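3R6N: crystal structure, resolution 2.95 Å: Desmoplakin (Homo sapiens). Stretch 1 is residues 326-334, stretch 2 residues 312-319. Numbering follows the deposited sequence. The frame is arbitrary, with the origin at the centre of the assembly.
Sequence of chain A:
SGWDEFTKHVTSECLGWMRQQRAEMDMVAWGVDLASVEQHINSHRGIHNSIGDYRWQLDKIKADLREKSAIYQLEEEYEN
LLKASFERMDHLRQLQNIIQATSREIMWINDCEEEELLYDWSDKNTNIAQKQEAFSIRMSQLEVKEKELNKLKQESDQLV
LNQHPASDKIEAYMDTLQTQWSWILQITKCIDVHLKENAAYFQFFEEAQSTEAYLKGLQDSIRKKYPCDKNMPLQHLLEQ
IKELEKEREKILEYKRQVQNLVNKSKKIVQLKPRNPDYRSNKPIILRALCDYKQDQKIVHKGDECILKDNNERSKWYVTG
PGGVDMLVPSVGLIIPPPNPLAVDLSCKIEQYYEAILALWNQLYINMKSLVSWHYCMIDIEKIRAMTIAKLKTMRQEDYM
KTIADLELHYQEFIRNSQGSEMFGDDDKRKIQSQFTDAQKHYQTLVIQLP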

ATOM      1  N   MET A 326      -1.251  17.572 -16.099  1.00 82.10           N
ATOM      2  CA  MET A 326      -2.340  17.847 -15.170  1.00 80.21           C
ATOM      3  C   MET A 326      -1.911  17.773 -13.705  1.00 77.39           C
ATOM      4  O   MET A 326      -0.962  17.073 -13.354  1.00 76.30           O
ATOM      5  CB  MET A 326      -3.534  16.927 -15.436  1.00 80.63           C
ATOM      6  CG  MET A 326      -3.271  15.446 -15.217  1.00 79.70           C
ATOM      7  SD  MET A 326      -4.732  14.449 -15.588  1.00 81.32           S
ATOM      8  CE  MET A 326      -4.792  14.571 -17.372  1.00 87.76           C
ATOM      9  N   LEU A 327      -2.614  18.525 -12.865  1.00 72.91           N
ATOM     10  CA  LEU A 327      -2.387  18.502 -11.427  1.00 71.40           C
ATOM     11  C   LEU A 327      -3.290  17.475 -10.780  1.00 69.52           C
ATOM     12  O   LEU A 327      -4.495  17.692 -10.662  1.00 69.83           O
ATOM     13  CB  LEU A 327      -2.682  19.867 -10.812  1.00 73.01           C
ATOM     14  CG  LEU A 327      -1.755  21.016 -11.186  1.00 75.82           C
ATOM     15  CD1 LEU A 327      -2.318  22.324 -10.666  1.00 77.95           C
ATOM     16  CD2 LEU A 327      -0.362  20.759 -10.634  1.00 72.23           C
ATOM     17  N   VAL A 328      -2.716  16.359 -10.358  1.00 58.79           N
ATOM     18  CA  VAL A 328      -3.500  15.355  -9.657  1.00 55.64           C
ATOM     19  C   VAL A 328      -2.990  15.178  -8.232  1.00 52.98           C
ATOM     20  O   VAL A 328      -1.788  15.209  -7.991  1.00 52.26           O
ATOM     21  CB  VAL A 328      -3.567  14.009 -10.435  1.00 54.01           C
ATOM     22  CG1 VAL A 328      -2.543  13.982 -11.552  1.00 55.35           C
ATOM     23  CG2 VAL A 328      -3.410  12.815  -9.501  1.00 51.93           C
ATOM     24  N   PRO A 329      -3.922  15.027  -7.278  1.00 61.40           N
ATOM     25  CA  PRO A 329      -3.611  14.852  -5.857  1.00 58.06           C
ATOM     26  C   PRO A 329      -2.655  13.688  -5.606  1.00 54.15           C
ATOM     27  O   PRO A 329      -2.880  12.575  -6.086  1.00 53.01           O
ATOM     28  CB  PRO A 329      -4.980  14.564  -5.243  1.00 58.75           C
ATOM     29  CG  PRO A 329      -5.932  15.272  -6.139  1.00 63.06           C
ATOM     30  CD  PRO A 329      -5.374  15.087  -7.516  1.00 63.89           C
ATOM     31  N   SER A 330      -1.593  13.966  -4.855  1.00 60.44           N
ATOM     32  CA  SER A 330      -0.576  12.978  -4.523  1.00 57.27           C
ATOM     33  C   SER A 330      -1.155  11.689  -3.943  1.00 54.94           C
ATOM     34  O   SER A 330      -0.696  10.600  -4.277  1.00 53.41           O
ATOM     35  CB  SER A 330       0.444  13.591  -3.557  1.00 56.35           C
ATOM     36  OG  SER A 330       0.743  12.719  -2.478  1.00 53.50           O
ATOM     37  N   VAL A 331      -2.161  11.809  -3.080  1.00 64.27           N
ATOM     38  CA  VAL A 331      -2.755  10.638  -2.443  1.00 63.82           C
ATOM     39  C   VAL A 331      -3.053   9.532  -3.439  1.00 63.53           C
ATOM     40  O   VAL A 331      -2.805   8.359  -3.166  1.00 62.23           O
ATOM     41  CB  VAL A 331      -4.090  10.966  -1.766  1.00 67.18           C
ATOM     42  CG1 VAL A 331      -4.264  10.110  -0.521  1.00 68.04           C
ATOM     43  CG2 VAL A 331      -4.172  12.440  -1.435  1.00 68.86           C
ATOM     44  N   GLY A 332      -3.606   9.914  -4.587  1.00 65.59           N
ATOM     45  CA  GLY A 332      -4.050   8.958  -5.583  1.00 66.08           C
ATOM     46  C   GLY A 332      -2.975   8.510  -6.552  1.00 64.91           C
ATOM     47  O   GLY A 332      -3.277   7.937  -7.597  1.00 66.13           O
ATOM     48  N   LEU A 333      -1.717   8.765  -6.210  1.00 54.97           N
ATOM     49  CA  LEU A 333      -0.602   8.345  -7.051  1.00 55.12           C
ATOM     50  C   LEU A 333       0.450   7.578  -6.256  1.00 52.59           C
ATOM     51  O   LEU A 333       0.930   8.048  -5.223  1.00 51.31           O
ATOM     52  CB  LEU A 333       0.054   9.553  -7.718  1.00 57.81           C
ATOM     53  CG  LEU A 333      -0.736  10.330  -8.765  1.00 60.44           C
ATOM     54  CD1 LEU A 333      -0.068  11.670  -9.020  1.00 62.94           C
ATOM     55  CD2 LEU A 333      -0.866   9.527 -10.050  1.00 61.52           C
ATOM     56  N   ILE A 334       0.813   6.398  -6.745  1.00 52.79           N
ATOM     57  CA  ILE A 334       1.865   5.609  -6.120  1.00 51.16           C
ATOM     58  C   ILE A 334       3.058   5.520  -7.067  1.00 53.30           C
ATOM     59  O   ILE A 334       2.947   5.873  -8.242  1.00 55.90           O
ATOM     60  CB  ILE A 334       1.362   4.196  -5.754  1.00 50.09           C
ATOM     61  CG1 ILE A 334       2.249   3.567  -4.678  1.00 48.64           C
ATOM     62  CG2 ILE A 334       1.280   3.310  -6.992  1.00 51.56           C
ATOM     63  CD1 ILE A 334       1.559   2.472  -3.904  1.00 48.70           C
TER
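Stretch 2 (312-319) ERSKWYVT

Stretch 2 runs back along stretch 1 as its antiparallel partner. Extended from Lys315 onward, it pairs with the strand Met326 to Pro329; the N-to-C directions make an angle of 143°, and the axes approach to 4.7 Å. Met326 faces Val318, Leu327 faces Tyr317, Val328 faces Trp316 and Pro329 faces Lys315. The CA atoms of the hydrogen-bonded pairs lie 5.3 Å apart for Met326 and Val318 and 5.7 Å for Val328 and Trp316, whereas those of Leu327 and Tyr317 close to 4.7 Å and those of Pro329 and Lys315 to 4.5 Å.

Every hydrogen bond between the stretches is main chain to main chain. Met326 N donates to Val318 O at 2.7 Å, and Val318 N returns a bond to Met326 O at 2.8 Å. Two residues along, Val328 N gives to Trp316 O at 3.2 Å and Trp316 N to Val328 O, also at 3.2 Å; the second is the straighter, at 169° against 147°. Each of these two pairs therefore satisfies both of its amides and both of its carbonyls. Proline has no amide hydrogen to offer, and Pro329 falls at a non-hydrogen-bonded position, where the pairing asks for none. The ladder then gains one last rung: Ser330 N donates to Ser314 O at 2.8 Å and 164°, just as stretch 1 leaves its strand for a short 3-10 segment. Two bonds within stretch 1 tie the turn: Gly332 N to Pro329 O at 3.1 Å and Leu333 N to Ser330 O at 2.9 Å. Ser330 OG is satisfied elsewhere in the structure.

Between the rungs, CA-H groups approach carbonyls that already accept an amide: Leu327 CA lies 3.5 Å from Trp316 O, and Pro329 CA 3.3 Å from Ser314 O.

The side chains alternate between two faces. Met326, Val328, Trp316 and Val318 share the buried one, where Val328 CG1 packs 3.8 Å from Val318 CB. Leu333, beyond the turn, adds to this cluster: its CD1 reaches Val318 CG2 at 3.7 Å and Trp316 CE3 at 3.8 Å. Ser330 CB sits over one face of the Trp316 indole in a CH-pi contact, 3.9 Å from the centroid of the Trp316 five-membered ring. Leu327, Pro329, Lys315 and Tyr317 occupy the other face, where Leu327 CD2 meets Tyr317 CD1 at 3.5 Å. The rule to read here is economy: main chain pays for main chain, leaving the side chains between these stretches to pack.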

ATOM      1  N   GLU A 312       4.939  20.499  -4.159  1.00108.95           N
ATOM      2  CA  GLU A 312       3.702  20.466  -3.403  1.00104.61           C
ATOM      3  C   GLU A 312       3.478  19.040  -2.924  1.00 98.20           C
ATOM      4  O   GLU A 312       3.361  18.122  -3.732  1.00 97.28           O
ATOM      5  CB  GLU A 312       2.548  20.901  -4.304  1.00107.66           C
ATOM      6  CG  GLU A 312       1.209  21.036  -3.602  1.00105.18           C
ATOM      7  CD  GLU A 312       1.051  22.366  -2.900  1.00108.10           C
ATOM      8  OE1 GLU A 312       1.648  23.360  -3.376  1.00113.46           O
ATOM      9  OE2 GLU A 312       0.338  22.415  -1.872  1.00105.95           O
ATOM     10  N   ARG A 313       3.419  18.853  -1.611  1.00115.90           N
ATOM     11  CA  ARG A 313       3.317  17.511  -1.044  1.00111.03           C
ATOM     12  C   ARG A 313       1.908  16.934  -1.155  1.00109.57           C
ATOM     13  O   ARG A 313       1.649  15.821  -0.698  1.00106.61           O
ATOM     14  CB  ARG A 313       3.773  17.510   0.416  1.00109.04           C
ATOM     15  CG  ARG A 313       5.108  18.198   0.641  1.00111.11           C
ATOM     16  CD  ARG A 313       5.553  18.079   2.092  1.00109.17           C
ATOM     17  NE  ARG A 313       6.145  16.776   2.385  1.00106.24           N
ATOM     18  CZ  ARG A 313       7.447  16.571   2.562  1.00106.55           C
ATOM     19  NH1 ARG A 313       8.298  17.587   2.485  1.00109.83           N
ATOM     20  NH2 ARG A 313       7.899  15.352   2.824  1.00104.27           N
ATOM     21  N   SER A 314       1.005  17.693  -1.770  1.00 80.17           N
ATOM     22  CA  SER A 314      -0.386  17.274  -1.912  1.00 80.00           C
ATOM     23  C   SER A 314      -0.873  17.279  -3.363  1.00 82.28           C
ATOM     24  O   SER A 314      -1.791  16.539  -3.714  1.00 81.66           O
ATOM     25  CB  SER A 314      -1.296  18.143  -1.040  1.00 82.20           C
ATOM     26  OG  SER A 314      -1.036  19.518  -1.249  1.00 85.65           O
ATOM     27  N   LYS A 315      -0.266  18.120  -4.198  1.00 74.47           N
ATOM     28  CA  LYS A 315      -0.577  18.142  -5.625  1.00 77.88           C
ATOM     29  C   LYS A 315       0.685  18.040  -6.469  1.00 80.36           C
ATOM     30  O   LYS A 315       1.615  18.832  -6.321  1.00 83.43           O
ATOM     31  CB  LYS A 315      -1.362  19.401  -6.010  1.00 82.95           C
ATOM     32  CG  LYS A 315      -2.852  19.309  -5.724  1.00 82.63           C
ATOM     33  CD  LYS A 315      -3.650  20.308  -6.547  1.00 86.90           C
ATOM     34  CE  LYS A 315      -5.134  19.943  -6.562  1.00 85.74           C
ATOM     35  NZ  LYS A 315      -5.869  20.574  -7.700  1.00 88.14           N
ATOM     36  N   TRP A 316       0.711  17.058  -7.360  1.00 63.66           N
ATOM     37  CA  TRP A 316       1.856  16.865  -8.233  1.00 65.06           C
ATOM     38  C   TRP A 316       1.528  17.252  -9.660  1.00 67.96           C
ATOM     39  O   TRP A 316       0.452  16.936 -10.161  1.00 66.86           O
ATOM     40  CB  TRP A 316       2.312  15.409  -8.195  1.00 61.25           C
ATOM     41  CG  TRP A 316       2.888  15.015  -6.883  1.00 58.34           C
ATOM     42  CD1 TRP A 316       3.213  15.843  -5.851  1.00 57.60           C
ATOM     43  CD2 TRP A 316       3.220  13.691  -6.457  1.00 53.85           C
ATOM     44  NE1 TRP A 316       3.721  15.115  -4.806  1.00 52.99           N
ATOM     45  CE2 TRP A 316       3.737  13.791  -5.152  1.00 50.72           C
ATOM     46  CE3 TRP A 316       3.131  12.430  -7.053  1.00 52.66           C
ATOM     47  CZ2 TRP A 316       4.160  12.680  -4.431  1.00 46.80           C
ATOM     48  CZ3 TRP A 316       3.552  11.329  -6.333  1.00 48.59           C
ATOM     49  CH2 TRP A 316       4.059  11.460  -5.036  1.00 46.44           C
ATOM     50  N   TYR A 317       2.451  17.941 -10.317  1.00 70.09           N
ATOM     51  CA  TYR A 317       2.305  18.167 -11.739  1.00 70.80           C
ATOM     52  C   TYR A 317       2.682  16.868 -12.425  1.00 68.96           C
ATOM     53  O   TYR A 317       3.783  16.359 -12.260  1.00 67.42           O
ATOM     54  CB  TYR A 317       3.168  19.330 -12.218  1.00 72.59           C
ATOM     55  CG  TYR A 317       2.655  19.955 -13.500  1.00 74.54           C
ATOM     56  CD1 TYR A 317       1.300  20.218 -13.671  1.00 76.42           C
ATOM     57  CD2 TYR A 317       3.521  20.289 -14.533  1.00 75.17           C
ATOM     58  CE1 TYR A 317       0.821  20.788 -14.834  1.00 79.04           C
ATOM     59  CE2 TYR A 317       3.051  20.861 -15.699  1.00 77.50           C
ATOM     60  CZ  TYR A 317       1.698  21.108 -15.843  1.00 79.53           C
ATOM     61  OH  TYR A 317       1.232  21.675 -17.005  1.00 83.73           O
ATOM     62  N   VAL A 318       1.741  16.321 -13.181  1.00 74.17           N
ATOM     63  CA  VAL A 318       1.888  14.987 -13.734  1.00 73.94           C
ATOM     64  C   VAL A 318       1.504  14.986 -15.204  1.00 77.40           C
ATOM     65  O   VAL A 318       0.616  15.718 -15.620  1.00 78.83           O
ATOM     66  CB  VAL A 318       1.000  13.987 -12.958  1.00 69.87           C
ATOM     67  CG1 VAL A 318       0.649  12.797 -13.820  1.00 69.65           C
ATOM     68  CG2 VAL A 318       1.684  13.548 -11.671  1.00 66.01           C
ATOM     69  N   THR A 319       2.179  14.164 -15.996  1.00 69.29           N
ATOM     70  CA  THR A 319       1.859  14.055 -17.413  1.00 73.87           C
ATOM     71  C   THR A 319       1.370  12.649 -17.768  1.00 73.69           C
ATOM     72  O   THR A 319       1.155  11.819 -16.886  1.00 69.08           O
ATOM     73  CB  THR A 319       3.062  14.483 -18.299  1.00 73.92           C
ATOM     74  OG1 THR A 319       2.902  13.966 -19.626  1.00 77.11           O
ATOM     75  CG2 THR A 319       4.371  13.978 -17.717  1.00 68.40           C
TER